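Local coordinates for de novo designed WSHC8 (Synthetic construct, PDB 6O35), which assembles from eight copies of a designed helical hairpin into an octameric helical bundle, probably a water-soluble pore-like scaffold, at the interface of chains A and B. Numbering follows the deposited sequence. Chains: chain A/B, de novo designed WSHC8.

Contact 1: the interface of chains A and B. Residues chain A 59, 62-63, 66; chain B 36, 39-40, 43-44, 47, 61, 65.
A:Gln63 carries the polar part of this contact between two subunits of the octamer, one helix of A against the hairpin of B. Its chain leaves the backbone with CG anti to the carbonyl carbon (chi1 -81°) and runs on extended, so that the carboxamide is delivered tip-first between the two helices of chain B. The carboxamide oxygen OE1 points at B:Ser40 OG; the modelled separation is too short to be reliable, and water 1 gives the interpretable link between the two groups. Water 1 lies 3.1 Å from A:Gln63 OE1 and 3.0 Å from B:Ser40 OG, bridging the amide to the hydroxyl. The amide nitrogen NE2 turns the other way, 3.5 Å from the thioether sulfur SD of B:Met61, whose chain bends at its last torsion and crosses the glutamine obliquely.

Apolar groups flank this polar centre on both sides. Toward one end A:Met66, bent at its last torsion, lays SD 3.9 Å from CD of B:Arg39 while its CB meets CD1 of B:Leu36; its methyl end faces B:Leu43 tip to tip. B:Leu36 CD2 lies above one face of the B:Arg39 guanidinium, offset toward its rim. Toward the other end CB of A:Ala59 sits 3.7 Å from CD1 of B:Leu47. Between them B:Leu43 crosses the modelled part of the A:Lys62 chain, which stops at CD, at about a right angle, CD1 to CB at 4.0 Å.

Second-shell groups help to place the polar ones. B:Ser40 holds OG anti to its backbone N (chi1 -178°), and B:His65 ND1 makes a weak hydrogen bond to that hydroxyl at 3.0 Å, bent to 122° at the hydrogen. A:Gln63 NE2 reaches the backbone O of A:Ala59 one turn earlier, a weak bond that may help to set the rotation of the amide.

The chain A residues all lie on helix 55-101, near its start, and pack mainly on helix 3-50 of B, with B:Met61 and B:His65 supplied by helix 55-100.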
loop_
_atom_site.group_PDB
_atom_site.type_symbol
_atom_site.label_atom_id
_atom_site.label_comp_id
_atom_site.label_asym_id
_atom_site.label_seq_id
_atom_site.Cartn_x
_atom_site.Cartn_y
_atom_site.Cartn_z
ATOM N N ALA A 59 13.375 28.787 -5.145
ATOM C CA ALA A 59 12.567 28.445 -3.980
ATOM C C ALA A 59 11.766 27.173 -4.226
ATOM O O ALA A 59 11.628 26.333 -3.328
ATOM C CB ALA A 59 11.637 29.606 -3.628
ATOM N N LYS A 62 14.383 24.369 -4.036
ATOM C CA LYS A 62 14.833 24.087 -2.678
ATOM C C LYS A 62 13.766 23.346 -1.882
ATOM O O LYS A 62 14.075 22.389 -1.163
ATOM C CB LYS A 62 15.221 25.389 -1.979
ATOM C CG LYS A 62 16.520 25.995 -2.487
ATOM C CD LYS A 62 16.774 27.361 -1.871
ATOM N N GLN A 63 12.505 23.771 -1.991
ATOM C CA GLN A 63 11.430 23.063 -1.303
ATOM C C GLN A 63 11.170 21.699 -1.928
ATOM O O GLN A 63 10.728 20.775 -1.235
ATOM C CB GLN A 63 10.156 23.906 -1.308
ATOM C CG GLN A 63 10.130 24.976 -0.227
ATOM C CD GLN A 63 8.920 25.882 -0.335
ATOM O OE1 GLN A 63 7.963 25.755 0.430
ATOM N NE2 GLN A 63 8.957 26.807 -1.288
ATOM N N MET A 66 13.898 19.502 -0.159
ATOM C CA MET A 66 13.529 19.152 1.209
ATOM C C MET A 66 12.343 18.195 1.231
ATOM O O MET A 66 12.288 17.281 2.063
ATOM C CB MET A 66 13.203 20.419 2.002
ATOM C CG MET A 66 14.378 21.365 2.169
ATOM S SD MET A 66 13.976 22.809 3.171
ATOM C CE MET A 66 12.942 23.739 2.041
ATOM N N LEU B 36 13.227 21.842 8.549
ATOM C CA LEU B 36 12.918 22.011 7.134
ATOM C C LEU B 36 11.664 22.858 6.940
ATOM O O LEU B 36 11.640 23.776 6.113
ATOM C CB LEU B 36 12.752 20.647 6.464
ATOM C CG LEU B 36 13.962 19.711 6.500
ATOM C CD1 LEU B 36 13.820 18.615 5.448
ATOM C CD2 LEU B 36 15.267 20.467 6.308
ATOM N N ARG B 39 12.521 26.333 7.450
ATOM C CA ARG B 39 13.199 26.897 6.288
ATOM C C ARG B 39 12.189 27.271 5.208
ATOM O O ARG B 39 12.235 28.373 4.646
ATOM C CB ARG B 39 14.213 25.909 5.716
ATOM C CG ARG B 39 15.158 25.278 6.711
ATOM C CD ARG B 39 16.161 24.408 5.968
ATOM N NE ARG B 39 17.257 23.951 6.815
ATOM C CZ ARG B 39 18.234 23.151 6.400
ATOM N NH1 ARG B 39 19.194 22.785 7.238
ATOM N NH2 ARG B 39 18.252 22.714 5.147
ATOM N N SER B 40 11.273 26.349 4.897
ATOM C CA SER B 40 10.291 26.591 3.846
ATOM C C SER B 40 9.488 27.855 4.122
ATOM O O SER B 40 9.255 28.662 3.213
ATOM C CB SER B 40 9.371 25.377 3.716
ATOM O OG SER B 40 8.428 25.550 2.675
ATOM N N LEU B 43 11.752 30.814 3.313
ATOM C CA LEU B 43 11.846 31.076 1.881
ATOM C C LEU B 43 10.634 31.856 1.388
ATOM O O LEU B 43 10.772 32.883 0.714
ATOM C CB LEU B 43 11.977 29.762 1.112
ATOM C CG LEU B 43 13.346 29.085 1.092
ATOM C CD1 LEU B 43 13.216 27.657 0.582
ATOM C CD2 LEU B 43 14.320 29.872 0.235
ATOM N N ILE B 44 9.431 31.373 1.709
ATOM C CA ILE B 44 8.215 32.055 1.277
ATOM C C ILE B 44 8.146 33.458 1.859
ATOM O O ILE B 44 7.610 34.374 1.225
ATOM C CB ILE B 44 6.979 31.217 1.659
ATOM C CG1 ILE B 44 6.821 30.053 0.680
ATOM C CG2 ILE B 44 5.734 32.083 1.677
ATOM C CD1 ILE B 44 6.021 28.895 1.226
ATOM N N LEU B 47 10.386 35.529 -0.403
ATOM C CA LEU B 47 9.694 35.826 -1.651
ATOM C C LEU B 47 8.645 36.915 -1.454
ATOM O O LEU B 47 8.489 37.799 -2.304
ATOM C CB LEU B 47 9.041 34.563 -2.212
ATOM C CG LEU B 47 9.957 33.487 -2.792
ATOM C CD1 LEU B 47 9.119 32.359 -3.387
ATOM C CD2 LEU B 47 10.901 34.050 -3.837
ATOM N N MET B 61 2.160 28.279 -3.504
ATOM C CA MET B 61 3.340 27.763 -2.819
ATOM C C MET B 61 3.057 27.529 -1.340
ATOM O O MET B 61 3.444 26.493 -0.787
ATOM C CB MET B 61 4.511 28.730 -2.996
ATOM C CG MET B 61 5.848 28.040 -3.211
ATOM S SD MET B 61 7.238 29.188 -3.275
ATOM C CE MET B 61 6.887 30.075 -4.793
ATOM N N HIS B 65 3.108 24.042 0.612
ATOM C CA HIS B 65 3.917 23.867 1.813
ATOM C C HIS B 65 3.106 23.228 2.933
ATOM O O HIS B 65 3.557 22.275 3.575
ATOM C CB HIS B 65 4.480 25.215 2.261
ATOM C CG HIS B 65 4.814 25.274 3.719
ATOM N ND1 HIS B 65 5.991 24.777 4.236
ATOM C CD2 HIS B 65 4.121 25.769 4.772
ATOM C CE1 HIS B 65 6.011 24.968 5.543
ATOM N NE2 HIS B 65 4.887 25.567 5.894
HETATM O O HOH W 1 8.248 22.816 1.485
#

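Contact 2: the interface of chains A and B. Residues chain A 70, 74, 77; chain B 26, 29, 72, 75-76, 79-80.
This is a largely apolar helix-against-hairpin packing between neighbouring subunits of the octamer, in which one helix of chain A presses side chains between the two helices of chain B, and probably helps to hold adjacent subunits together; no nitrogen or oxygen pairs across it. A:Trp77 is inserted with CG anti to the backbone N (chi1 176°), which carries the indole toward chain B. Over one face of the indole lies the branch methyl CG2 of B:Ile79, 3.6 Å from the centroid of the five-membered ring and 3.8 Å from that of the six-membered ring, a CH-pi contact to both. The far rim of the benzo ring meets CB of B:Ala76 and CB of B:Phe29, each 3.8 Å from CZ3. B:Glu80, poorly ordered, brings its carboxylate carbon to the ring edge in plane. An alanine in place of A:Trp77 would probably loosen this junction, since it removes the ring that B:Ile79, B:Ala76 and B:Phe29 pack against.

About one turn earlier A:Leu74 crosses B:Phe29 at about a right angle, its CG and CD2 packed tightly against ring atom CE1. Its other methyl, CD1, is 3.7 Å from CG2 of B:Thr75, so the leucine is held between the phenyl ring on helix 3-50 and B:Thr75 on helix 55-100 of chain B. The site lies near the middle of helix 55-101 of A, facing the groove formed by those two helices.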
loop_
_atom_site.group_PDB
_atom_site.type_symbol
_atom_site.label_atom_id
_atom_site.label_comp_id
_atom_site.label_asym_id
_atom_site.label_seq_id
_atom_site.Cartn_x
_atom_site.Cartn_y
_atom_site.Cartn_z
ATOM N N LEU A 70 12.528 14.568 2.946
ATOM C CA LEU A 70 11.627 14.127 4.003
ATOM C C LEU A 70 10.973 12.800 3.644
ATOM O O LEU A 70 10.766 11.943 4.514
ATOM C CB LEU A 70 10.569 15.198 4.262
ATOM C CG LEU A 70 10.055 15.294 5.699
ATOM N N LEU A 74 11.283 9.176 5.787
ATOM C CA LEU A 74 10.085 8.457 6.207
ATOM C C LEU A 74 10.049 7.057 5.609
ATOM O O LEU A 74 9.764 6.076 6.307
ATOM C CB LEU A 74 8.836 9.241 5.805
ATOM C CG LEU A 74 8.485 10.444 6.677
ATOM C CD1 LEU A 74 7.418 11.298 6.008
ATOM C CD2 LEU A 74 8.029 9.986 8.056
ATOM N N TRP A 77 12.658 5.039 7.247
ATOM C CA TRP A 77 12.161 4.784 8.593
ATOM C C TRP A 77 11.085 3.707 8.579
ATOM O O TRP A 77 11.053 2.836 9.457
ATOM C CB TRP A 77 11.629 6.089 9.186
ATOM C CG TRP A 77 11.000 5.976 10.537
ATOM C CD1 TRP A 77 11.112 4.938 11.421
ATOM C CD2 TRP A 77 10.154 6.946 11.162
ATOM N NE1 TRP A 77 10.383 5.205 12.555
ATOM C CE2 TRP A 77 9.786 6.431 12.422
ATOM C CE3 TRP A 77 9.671 8.200 10.780
ATOM C CZ2 TRP A 77 8.960 7.125 13.301
ATOM C CZ3 TRP A 77 8.850 8.890 11.653
ATOM C CH2 TRP A 77 8.502 8.350 12.900
ATOM N N ALA B 26 10.911 8.896 16.297
ATOM C CA ALA B 26 9.741 9.766 16.267
ATOM C C ALA B 26 10.128 11.205 16.583
ATOM O O ALA B 26 9.757 12.136 15.858
ATOM C CB ALA B 26 8.687 9.266 17.256
ATOM N N PHE B 29 12.344 12.845 13.904
ATOM C CA PHE B 29 11.586 13.275 12.736
ATOM C C PHE B 29 10.904 14.614 12.992
ATOM O O PHE B 29 10.939 15.512 12.143
ATOM C CB PHE B 29 10.553 12.219 12.351
ATOM C CG PHE B 29 9.674 12.633 11.208
ATOM C CD1 PHE B 29 10.093 12.467 9.900
ATOM C CD2 PHE B 29 8.432 13.203 11.441
ATOM C CE1 PHE B 29 9.291 12.855 8.845
ATOM C CE2 PHE B 29 7.627 13.594 10.390
ATOM C CZ PHE B 29 8.055 13.415 9.091
ATOM N N ALA B 72 3.364 14.814 5.566
ATOM C CA ALA B 72 4.479 14.286 6.343
ATOM C C ALA B 72 4.025 13.862 7.734
ATOM O O ALA B 72 4.360 12.769 8.204
ATOM C CB ALA B 72 5.593 15.329 6.432
ATOM N N THR B 75 2.116 10.649 7.647
ATOM C CA THR B 75 2.971 9.492 7.405
ATOM C C THR B 75 3.720 9.090 8.671
ATOM O O THR B 75 3.732 7.913 9.052
ATOM C CB THR B 75 3.948 9.795 6.268
ATOM O OG1 THR B 75 3.216 10.116 5.078
ATOM C CG2 THR B 75 4.847 8.600 6.001
ATOM N N ALA B 76 4.355 10.054 9.339
ATOM C CA ALA B 76 5.032 9.751 10.595
ATOM C C ALA B 76 4.043 9.241 11.636
ATOM O O ALA B 76 4.377 8.375 12.455
ATOM C CB ALA B 76 5.763 10.992 11.109
ATOM N N ILE B 79 3.487 5.607 10.757
ATOM C CA ILE B 79 4.621 4.754 11.098
ATOM C C ILE B 79 4.658 4.489 12.598
ATOM O O ILE B 79 4.721 3.335 13.038
ATOM C CB ILE B 79 5.935 5.393 10.609
ATOM C CG1 ILE B 79 6.003 5.360 9.080
ATOM C CG2 ILE B 79 7.129 4.688 11.231
ATOM C CD1 ILE B 79 7.096 6.231 8.498
ATOM N N GLU B 80 4.630 5.553 13.405
ATOM C CA GLU B 80 4.740 5.387 14.850
ATOM C C GLU B 80 3.530 4.655 15.420
ATOM O O GLU B 80 3.670 3.832 16.332
ATOM C CB GLU B 80 4.904 6.746 15.527
ATOM C CG GLU B 80 6.351 7.162 15.713
ATOM C CD GLU B 80 7.140 6.166 16.546
ATOM O OE1 GLU B 80 6.534 5.492 17.408
ATOM O OE2 GLU B 80 8.364 6.050 16.331
#

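Contacts 1 and 2 lie about 20 Å apart, measured between the centres of their C-alpha atoms, along the same subunit boundary. Both draw every chain A residue from helix 55-101 and their chain B residues from helices 3-50 and 55-100, so one helix of A runs against both helices of B. Their chemistry differs: contact 1 has a water-bridged polar centre, whereas contact 2 is apolar across the boundary. Together they probably fix how the two hairpins are spaced and aligned lengthwise. The interface is not an exact two-fold, so each subunit can offer different surfaces to its two neighbours, which is compatible with a ring of eight.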